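Local coordinates for cytosine deaminase (Klebsiella pneumoniae, PDB 4R85), which deaminates 5-methylcytosine, probably by metal-assisted hydrolysis at an iron(II) site, at residues Arg107-Thr121 with Leu141-Gly153. Sequence-based numbering, arbitrary orientation.
With 17E (5-methylcytosine), chain G.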
ATOM      1  N   ARG A 107     -10.396   1.608  16.348  1.00 19.14           N
ATOM      2  CA  ARG A 107     -10.621   0.538  17.319  1.00 18.97           C
ATOM      3  C   ARG A 107     -10.688  -0.819  16.618  1.00 23.68           C
ATOM      4  O   ARG A 107     -10.107  -1.802  17.091  1.00 15.99           O
ATOM      5  CB  ARG A 107     -11.920   0.804  18.095  1.00 16.20           C
ATOM      6  CG  ARG A 107     -12.338  -0.283  19.105  1.00 16.94           C
ATOM      7  CD  ARG A 107     -13.265  -1.331  18.491  1.00 20.56           C
ATOM      8  NE  ARG A 107     -14.244  -0.747  17.567  1.00 21.57           N
ATOM      9  CZ  ARG A 107     -15.408  -0.227  17.940  1.00 25.81           C
ATOM     10  NH1 ARG A 107     -15.746  -0.212  19.220  1.00 27.67           N
ATOM     11  NH2 ARG A 107     -16.236   0.277  17.031  1.00 27.44           N
ATOM     12  N   ASP A 108     -11.410  -0.870  15.498  1.00 19.48           N
ATOM     13  CA  ASP A 108     -11.539  -2.107  14.732  1.00 18.46           C
ATOM     14  C   ASP A 108     -10.180  -2.646  14.308  1.00 21.98           C
ATOM     15  O   ASP A 108     -10.014  -3.853  14.138  1.00 20.53           O
ATOM     16  CB  ASP A 108     -12.409  -1.917  13.495  1.00 17.45           C
ATOM     17  CG  ASP A 108     -13.890  -1.802  13.828  1.00 27.24           C
ATOM     18  OD1 ASP A 108     -14.289  -2.149  14.969  1.00 25.49           O
ATOM     19  OD2 ASP A 108     -14.655  -1.370  12.933  1.00 23.68           O
ATOM     20  N   PHE A 109      -9.215  -1.750  14.136  1.00 18.67           N
ATOM     21  CA  PHE A 109      -7.888  -2.150  13.701  1.00 15.57           C
ATOM     22  C   PHE A 109      -6.820  -2.119  14.808  1.00 20.50           C
ATOM     23  O   PHE A 109      -5.623  -2.038  14.525  1.00 19.80           O
ATOM     24  CB  PHE A 109      -7.459  -1.343  12.471  1.00 15.31           C
ATOM     25  CG  PHE A 109      -8.143  -1.778  11.214  1.00 17.69           C
ATOM     26  CD1 PHE A 109      -7.770  -2.957  10.582  1.00 17.01           C
ATOM     27  CD2 PHE A 109      -9.174  -1.015  10.668  1.00 19.76           C
ATOM     28  CE1 PHE A 109      -8.407  -3.372   9.417  1.00 21.70           C
ATOM     29  CE2 PHE A 109      -9.808  -1.412   9.505  1.00 20.11           C
ATOM     30  CZ  PHE A 109      -9.420  -2.593   8.873  1.00 22.81           C
ATOM     31  N   GLY A 110      -7.262  -2.194  16.063  1.00 18.47           N
ATOM     32  CA  GLY A 110      -6.351  -2.376  17.185  1.00 19.76           C
ATOM     33  C   GLY A 110      -5.691  -1.130  17.749  1.00 16.28           C
ATOM     34  O   GLY A 110      -4.764  -1.226  18.554  1.00 18.39           O
ATOM     35  N   VAL A 111      -6.158   0.042  17.342  1.00 16.00           N
ATOM     36  CA  VAL A 111      -5.575   1.287  17.828  1.00 17.79           C
ATOM     37  C   VAL A 111      -6.200   1.703  19.151  1.00 18.93           C
ATOM     38  O   VAL A 111      -7.418   1.841  19.238  1.00 20.71           O
ATOM     39  CB  VAL A 111      -5.777   2.430  16.823  1.00 20.96           C
ATOM     40  CG1 VAL A 111      -5.274   3.729  17.422  1.00 16.41           C
ATOM     41  CG2 VAL A 111      -5.048   2.113  15.521  1.00 19.21           C
ATOM     42  N   GLN A 112      -5.373   1.910  20.179  1.00 18.02           N
ATOM     43  CA  GLN A 112      -5.884   2.357  21.476  1.00 21.26           C
ATOM     44  C   GLN A 112      -5.300   3.704  21.910  1.00 18.19           C
ATOM     45  O   GLN A 112      -5.670   4.248  22.950  1.00 19.35           O
ATOM     46  CB  GLN A 112      -5.617   1.308  22.553  1.00 15.37           C
ATOM     47  CG  GLN A 112      -6.406   0.006  22.397  1.00 20.18           C
ATOM     48  CD  GLN A 112      -6.295  -0.876  23.629  1.00 24.19           C
ATOM     49  OE1 GLN A 112      -6.223  -0.376  24.753  1.00 22.76           O
ATOM     50  NE2 GLN A 112      -6.256  -2.194  23.424  1.00 20.33           N
ATOM     51  N   HIS A 113      -4.360   4.211  21.126  1.00 17.37           N
ATOM     52  CA  HIS A 113      -3.726   5.493  21.398  1.00 16.77           C
ATOM     53  C   HIS A 113      -3.773   6.363  20.150  1.00 12.98           C
ATOM     54  O   HIS A 113      -3.363   5.945  19.067  1.00 13.73           O
ATOM     55  CB  HIS A 113      -2.289   5.287  21.876  1.00 15.88           C
ATOM     56  CG  HIS A 113      -2.204   4.543  23.168  1.00 19.04           C
ATOM     57  ND1 HIS A 113      -2.429   5.145  24.386  1.00 21.28           N
ATOM     58  CD2 HIS A 113      -1.960   3.237  23.431  1.00 18.58           C
ATOM     59  CE1 HIS A 113      -2.307   4.247  25.348  1.00 23.01           C
ATOM     60  NE2 HIS A 113      -2.025   3.080  24.796  1.00 21.31           N
ATOM     61  N   VAL A 114      -4.304   7.571  20.304  1.00 14.74           N
ATOM     62  CA  VAL A 114      -4.529   8.447  19.169  1.00 15.40           C
ATOM     63  C   VAL A 114      -4.133   9.875  19.515  1.00 15.94           C
ATOM     64  O   VAL A 114      -4.475  10.373  20.578  1.00 16.34           O
ATOM     65  CB  VAL A 114      -6.024   8.456  18.775  1.00 16.08           C
ATOM     66  CG1 VAL A 114      -6.289   9.446  17.620  1.00 16.03           C
ATOM     67  CG2 VAL A 114      -6.502   7.060  18.411  1.00 13.94           C
ATOM     68  N   ARG A 115      -3.417  10.533  18.613  1.00 14.91           N
ATOM     69  CA  ARG A 115      -3.184  11.963  18.752  1.00 15.64           C
ATOM     70  C   ARG A 115      -3.838  12.666  17.567  1.00 14.52           C
ATOM     71  O   ARG A 115      -3.469  12.422  16.415  1.00 12.19           O
ATOM     72  CB  ARG A 115      -1.686  12.274  18.817  1.00 14.81           C
ATOM     73  CG  ARG A 115      -1.372  13.771  18.810  1.00 17.22           C
ATOM     74  CD  ARG A 115       0.137  14.016  18.865  1.00 16.17           C
ATOM     75  NE  ARG A 115       0.667  13.836  20.217  1.00 14.67           N
ATOM     76  CZ  ARG A 115       1.949  13.982  20.521  1.00 15.53           C
ATOM     77  NH1 ARG A 115       2.813  14.288  19.560  1.00 12.50           N
ATOM     78  NH2 ARG A 115       2.366  13.813  21.774  1.00 16.17           N
ATOM     79  N   THR A 116      -4.829  13.512  17.842  1.00 14.58           N
ATOM     80  CA  THR A 116      -5.525  14.192  16.760  1.00 14.78           C
ATOM     81  C   THR A 116      -5.120  15.649  16.726  1.00 12.52           C
ATOM     82  O   THR A 116      -4.974  16.280  17.769  1.00 13.46           O
ATOM     83  CB  THR A 116      -7.072  14.093  16.868  1.00 12.19           C
ATOM     84  OG1 THR A 116      -7.665  14.697  15.712  1.00 14.76           O
ATOM     85  CG2 THR A 116      -7.595  14.808  18.109  1.00 13.92           C
ATOM     86  N   HIS A 117      -4.907  16.168  15.524  1.00 13.02           N
ATOM     87  CA  HIS A 117      -4.778  17.604  15.342  1.00 15.15           C
ATOM     88  C   HIS A 117      -6.179  18.179  15.139  1.00 20.54           C
ATOM     89  O   HIS A 117      -7.039  17.531  14.537  1.00 23.09           O
ATOM     90  CB  HIS A 117      -3.855  17.915  14.152  1.00 13.58           C
ATOM     91  CG  HIS A 117      -2.449  17.449  14.372  1.00 14.64           C
ATOM     92  ND1 HIS A 117      -1.413  18.314  14.648  1.00 16.58           N
ATOM     93  CD2 HIS A 117      -1.925  16.202  14.429  1.00 14.41           C
ATOM     94  CE1 HIS A 117      -0.304  17.619  14.845  1.00 14.30           C
ATOM     95  NE2 HIS A 117      -0.589  16.336  14.717  1.00 17.35           N
ATOM     96  N   VAL A 118      -6.424  19.368  15.688  1.00 14.12           N
ATOM     97  CA  VAL A 118      -7.694  20.059  15.499  1.00 16.22           C
ATOM     98  C   VAL A 118      -7.412  21.484  15.059  1.00 14.22           C
ATOM     99  O   VAL A 118      -6.648  22.185  15.708  1.00 12.11           O
ATOM    100  CB  VAL A 118      -8.513  20.132  16.800  1.00 18.23           C
ATOM    101  CG1 VAL A 118      -9.891  20.772  16.529  1.00 15.04           C
ATOM    102  CG2 VAL A 118      -8.663  18.759  17.400  1.00 25.71           C
ATOM    103  N   ASP A 119      -8.035  21.915  13.964  1.00 14.73           N
ATOM    104  CA  ASP A 119      -7.813  23.254  13.430  1.00 17.90           C
ATOM    105  C   ASP A 119      -8.370  24.305  14.398  1.00 18.51           C
ATOM    106  O   ASP A 119      -9.567  24.325  14.679  1.00 18.80           O
ATOM    107  CB  ASP A 119      -8.456  23.364  12.040  1.00 14.37           C
ATOM    108  CG  ASP A 119      -8.257  24.721  11.385  1.00 17.45           C
ATOM    109  OD1 ASP A 119      -8.866  24.931  10.310  1.00 18.31           O
ATOM    110  OD2 ASP A 119      -7.507  25.573  11.914  1.00 13.97           O
ATOM    111  N   VAL A 120      -7.492  25.161  14.921  1.00 12.64           N
ATOM    112  CA  VAL A 120      -7.922  26.206  15.855  1.00 14.71           C
ATOM    113  C   VAL A 120      -7.927  27.587  15.192  1.00 15.94           C
ATOM    114  O   VAL A 120      -8.206  28.589  15.841  1.00 17.72           O
ATOM    115  CB  VAL A 120      -7.076  26.234  17.151  1.00 18.10           C
ATOM    116  CG1 VAL A 120      -7.188  24.899  17.892  1.00 17.94           C
ATOM    117  CG2 VAL A 120      -5.616  26.551  16.847  1.00 14.56           C
ATOM    118  N   THR A 121      -7.622  27.641  13.898  1.00 14.44           N
ATOM    119  CA  THR A 121      -7.880  28.863  13.139  1.00 17.00           C
ATOM    120  C   THR A 121      -9.350  28.844  12.722  1.00 20.81           C
ATOM    121  O   THR A 121      -9.703  28.799  11.541  1.00 22.56           O
ATOM    122  CB  THR A 121      -6.922  29.063  11.948  1.00 21.02           C
ATOM    123  OG1 THR A 121      -6.871  27.871  11.155  1.00 25.40           O
ATOM    124  CG2 THR A 121      -5.507  29.406  12.454  1.00 12.42           C
ATOM    125  N   LEU A 141     -12.535   3.250  24.669  1.00 23.58           N
ATOM    126  CA  LEU A 141     -11.897   2.679  23.485  1.00 18.41           C
ATOM    127  C   LEU A 141     -10.446   3.121  23.324  1.00 23.68           C
ATOM    128  O   LEU A 141      -9.573   2.318  23.000  1.00 23.54           O
ATOM    129  CB  LEU A 141     -12.681   3.059  22.217  1.00 22.08           C
ATOM    130  CG  LEU A 141     -14.174   2.696  22.203  1.00 23.65           C
ATOM    131  CD1 LEU A 141     -14.822   3.105  20.881  1.00 23.27           C
ATOM    132  CD2 LEU A 141     -14.386   1.210  22.466  1.00 24.23           C
ATOM    133  N   ILE A 142     -10.190   4.411  23.519  1.00 24.25           N
ATOM    134  CA  ILE A 142      -8.878   4.964  23.200  1.00 19.63           C
ATOM    135  C   ILE A 142      -8.423   6.010  24.206  1.00 20.26           C
ATOM    136  O   ILE A 142      -9.224   6.575  24.943  1.00 21.32           O
ATOM    137  CB  ILE A 142      -8.892   5.676  21.826  1.00 20.62           C
ATOM    138  CG1 ILE A 142      -9.801   6.908  21.888  1.00 19.20           C
ATOM    139  CG2 ILE A 142      -9.312   4.723  20.714  1.00 19.88           C
ATOM    140  CD1 ILE A 142      -9.837   7.731  20.596  1.00 21.20           C
ATOM    141  N   ASP A 143      -7.120   6.268  24.215  1.00 18.73           N
ATOM    142  CA  ASP A 143      -6.572   7.407  24.931  1.00 20.25           C
ATOM    143  C   ASP A 143      -6.252   8.481  23.893  1.00 20.88           C
ATOM    144  O   ASP A 143      -5.334   8.323  23.084  1.00 17.63           O
ATOM    145  CB  ASP A 143      -5.313   7.005  25.706  1.00 20.47           C
ATOM    146  CG  ASP A 143      -5.611   6.045  26.846  1.00 32.47           C
ATOM    147  OD1 ASP A 143      -5.418   4.818  26.679  1.00 37.83           O
ATOM    148  OD2 ASP A 143      -6.047   6.522  27.910  1.00 37.07           O
ATOM    149  N   LEU A 144      -7.020   9.567  23.910  1.00 20.00           N
ATOM    150  CA  LEU A 144      -6.906  10.598  22.880  1.00 19.21           C
ATOM    151  C   LEU A 144      -6.077  11.798  23.332  1.00 20.85           C
ATOM    152  O   LEU A 144      -6.352  12.386  24.374  1.00 23.21           O
ATOM    153  CB  LEU A 144      -8.307  11.073  22.475  1.00 15.67           C
ATOM    154  CG  LEU A 144      -8.408  12.120  21.357  1.00 14.03           C
ATOM    155  CD1 LEU A 144      -7.847  11.558  20.049  1.00 13.46           C
ATOM    156  CD2 LEU A 144      -9.863  12.562  21.178  1.00 21.32           C
ATOM    157  N   GLN A 145      -5.071  12.167  22.540  1.00 13.41           N
ATOM    158  CA  GLN A 145      -4.383  13.441  22.742  1.00 15.83           C
ATOM    159  C   GLN A 145      -4.853  14.453  21.714  1.00 16.37           C
ATOM    160  O   GLN A 145      -5.097  14.105  20.562  1.00 18.57           O
ATOM    161  CB  GLN A 145      -2.873  13.275  22.618  1.00 16.49           C
ATOM    162  CG  GLN A 145      -2.286  12.392  23.703  1.00 13.14           C
ATOM    163  CD  GLN A 145      -0.769  12.343  23.644  1.00 14.13           C
ATOM    164  OE1 GLN A 145      -0.137  13.078  22.878  1.00 16.36           O
ATOM    165  NE2 GLN A 145      -0.176  11.479  24.462  1.00 15.98           N
ATOM    166  N   ILE A 146      -4.961  15.710  22.122  1.00 14.72           N
ATOM    167  CA  ILE A 146      -5.434  16.745  21.200  1.00 12.91           C
ATOM    168  C   ILE A 146      -4.402  17.840  20.962  1.00 13.87           C
ATOM    169  O   ILE A 146      -3.910  18.449  21.911  1.00 14.29           O
ATOM    170  CB  ILE A 146      -6.730  17.386  21.712  1.00 15.25           C
ATOM    171  CG1 ILE A 146      -7.857  16.351  21.712  1.00 17.45           C
ATOM    172  CG2 ILE A 146      -7.089  18.614  20.872  1.00 16.00           C
ATOM    173  CD1 ILE A 146      -9.011  16.718  22.614  1.00 15.77           C
ATOM    174  N   VAL A 147      -4.100  18.092  19.688  1.00 12.80           N
ATOM    175  CA  VAL A 147      -3.155  19.130  19.292  1.00 12.98           C
ATOM    176  C   VAL A 147      -3.883  20.387  18.791  1.00 17.91           C
ATOM    177  O   VAL A 147      -4.715  20.306  17.880  1.00 14.50           O
ATOM    178  CB  VAL A 147      -2.248  18.656  18.141  1.00 13.12           C
ATOM    179  CG1 VAL A 147      -1.113  19.668  17.902  1.00 11.98           C
ATOM    180  CG2 VAL A 147      -1.671  17.244  18.410  1.00 15.04           C
ATOM    181  N   ALA A 148      -3.560  21.540  19.373  1.00 12.07           N
ATOM    182  CA  ALA A 148      -4.017  22.822  18.834  1.00 16.17           C
ATOM    183  C   ALA A 148      -3.252  23.162  17.560  1.00 15.09           C
ATOM    184  O   ALA A 148      -2.134  23.669  17.608  1.00 16.18           O
ATOM    185  CB  ALA A 148      -3.846  23.924  19.857  1.00 16.15           C
ATOM    186  N   PHE A 149      -3.881  22.898  16.422  1.00 12.67           N
ATOM    187  CA  PHE A 149      -3.239  22.994  15.118  1.00 12.59           C
ATOM    188  C   PHE A 149      -3.778  24.228  14.400  1.00 12.79           C
ATOM    189  O   PHE A 149      -4.965  24.288  14.091  1.00 13.74           O
ATOM    190  CB  PHE A 149      -3.564  21.732  14.307  1.00 10.88           C
ATOM    191  CG  PHE A 149      -3.148  21.802  12.853  1.00 10.54           C
ATOM    192  CD1 PHE A 149      -1.848  22.127  12.497  1.00 13.86           C
ATOM    193  CD2 PHE A 149      -4.057  21.518  11.850  1.00 15.76           C
ATOM    194  CE1 PHE A 149      -1.465  22.182  11.163  1.00 14.37           C
ATOM    195  CE2 PHE A 149      -3.687  21.568  10.517  1.00 18.55           C
ATOM    196  CZ  PHE A 149      -2.391  21.899  10.169  1.00 14.38           C
ATOM    197  N   PRO A 150      -2.918  25.231  14.171  1.00 13.46           N
ATOM    198  CA  PRO A 150      -3.366  26.472  13.528  1.00 14.30           C
ATOM    199  C   PRO A 150      -3.261  26.342  12.007  1.00 12.79           C
ATOM    200  O   PRO A 150      -2.311  26.849  11.417  1.00 12.06           O
ATOM    201  CB  PRO A 150      -2.366  27.504  14.042  1.00 11.58           C
ATOM    202  CG  PRO A 150      -1.076  26.694  14.214  1.00 13.39           C
ATOM    203  CD  PRO A 150      -1.499  25.283  14.581  1.00 14.46           C
ATOM    204  N   GLN A 151      -4.228  25.662  11.396  1.00 13.19           N
ATOM    205  CA  GLN A 151      -4.186  25.360   9.962  1.00 16.33           C
ATOM    206  C   GLN A 151      -3.842  26.548   9.068  1.00 15.87           C
ATOM    207  O   GLN A 151      -3.066  26.424   8.115  1.00 12.16           O
ATOM    208  CB  GLN A 151      -5.525  24.786   9.509  1.00 12.20           C
ATOM    209  CG  GLN A 151      -5.628  24.544   8.012  1.00 11.09           C
ATOM    210  CD  GLN A 151      -4.751  23.384   7.570  1.00 12.77           C
ATOM    211  OE1 GLN A 151      -5.180  22.232   7.582  1.00 16.61           O
ATOM    212  NE2 GLN A 151      -3.514  23.682   7.197  1.00 14.36           N
ATOM    213  N   GLU A 152      -4.430  27.703   9.349  1.00 13.36           N
ATOM    214  CA  GLU A 152      -4.207  28.836   8.459  1.00 13.45           C
ATOM    215  C   GLU A 152      -3.105  29.775   8.949  1.00 14.69           C
ATOM    216  O   GLU A 152      -2.960  30.899   8.461  1.00 18.47           O
ATOM    217  CB  GLU A 152      -5.529  29.552   8.161  1.00 13.17           C
ATOM    218  CG  GLU A 152      -6.473  28.598   7.424  1.00 21.17           C
ATOM    219  CD  GLU A 152      -7.732  29.257   6.916  1.00 28.38           C
ATOM    220  OE1 GLU A 152      -8.813  28.642   7.057  1.00 24.31           O
ATOM    221  OE2 GLU A 152      -7.635  30.375   6.374  1.00 32.19           O
ATOM    222  N   GLY A 153      -2.314  29.295   9.902  1.00 15.63           N
ATOM    223  CA  GLY A 153      -1.170  30.048  10.374  1.00 12.99           C
ATOM    224  C   GLY A 153      -1.410  30.738  11.698  1.00 19.71           C
ATOM    225  O   GLY A 153      -2.530  31.149  12.016  1.00 21.83           O
TER
HETATM  226  N1  17E G 501      -3.655  20.083   6.929  1.00 12.92           N
HETATM  227  C2  17E G 501      -2.355  20.139   6.637  1.00 13.67           C
HETATM  228  O2  17E G 501      -1.703  21.344   6.693  1.00 13.81           O
HETATM  229  N3  17E G 501      -1.666  19.045   6.295  1.00 15.01           N
HETATM  230  C4  17E G 501      -2.277  17.851   6.230  1.00 19.47           C
HETATM  231  N4  17E G 501      -1.532  16.690   5.861  1.00 20.70           N
HETATM  232  C5  17E G 501      -3.637  17.743   6.528  1.00 13.49           C
HETATM  233  C6  17E G 501      -4.312  18.907   6.885  1.00 14.79           C
HETATM  234  CM5 17E G 501      -4.332  16.420   6.464  1.00 14.00           C
HETATM  235  O   HOH W   1      -9.476   0.745  20.610  1.00 20.59           O
HETATM  236  O   HOH W   2      -2.621   8.195  23.888  1.00 16.70           O
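The amide oxygen of Q145 is gripped by two nitrogens of one arginine: R115 NE and R115 NH2 both donate to Q145 OE1, at 2.9 and 2.8 Å. The oxygen lies almost in the guanidinium plane, while the amide itself is turned 37° to it, and a bend at chi3 (-78°) turns the NE/NH2 edge of the guanidinium toward Q145 OE1. A salt bridge from R115 NH1 to D207 further fixes the rotation of the group. Between the two strands runs a ladder of backbone bonds from D143 N to Q112 O through V120 N to F149 O, tying strands 111-119 and 143-149 in parallel register. On the same face as R115, V147 serves two neighbours: its CG2 meets R115 CG at 3.5 Å and also sits over the centre of the H117 imidazole as a CH-pi contact, 3.8 Å from the ring centroid. H117 in turn directs an edge toward the face of F149 in an offset edge-to-face pair, the planes at 88°. The opposite face, with V114, T116, V118, L144 and I146, is largely apolar, V114 CG1 touching L144 CD1 at 3.6 Å and V118 meeting I146, with helix 126-137 packed over V118 and I146. At the C-terminal end of strand 111-119, T121 N closes an Asx turn on D119 OD2, and T121 OG1 donates to the same oxygen on its syn lone pair; T121 OG1 in turn accepts from E152 N at 3.0 Å. Q151, in the type I turn P150-G153, binds the 5-methylcytosine, its OE1 accepting from N1 of the base and its NE2 donating to O2, while the F149 ring turns an edge to O2. The two strands and helix 126-137 form a beta-alpha-beta unit of the amidohydrolase TIM barrel, whose substrate pocket lies at the C-terminal strand ends, where F149 and Q151 stand.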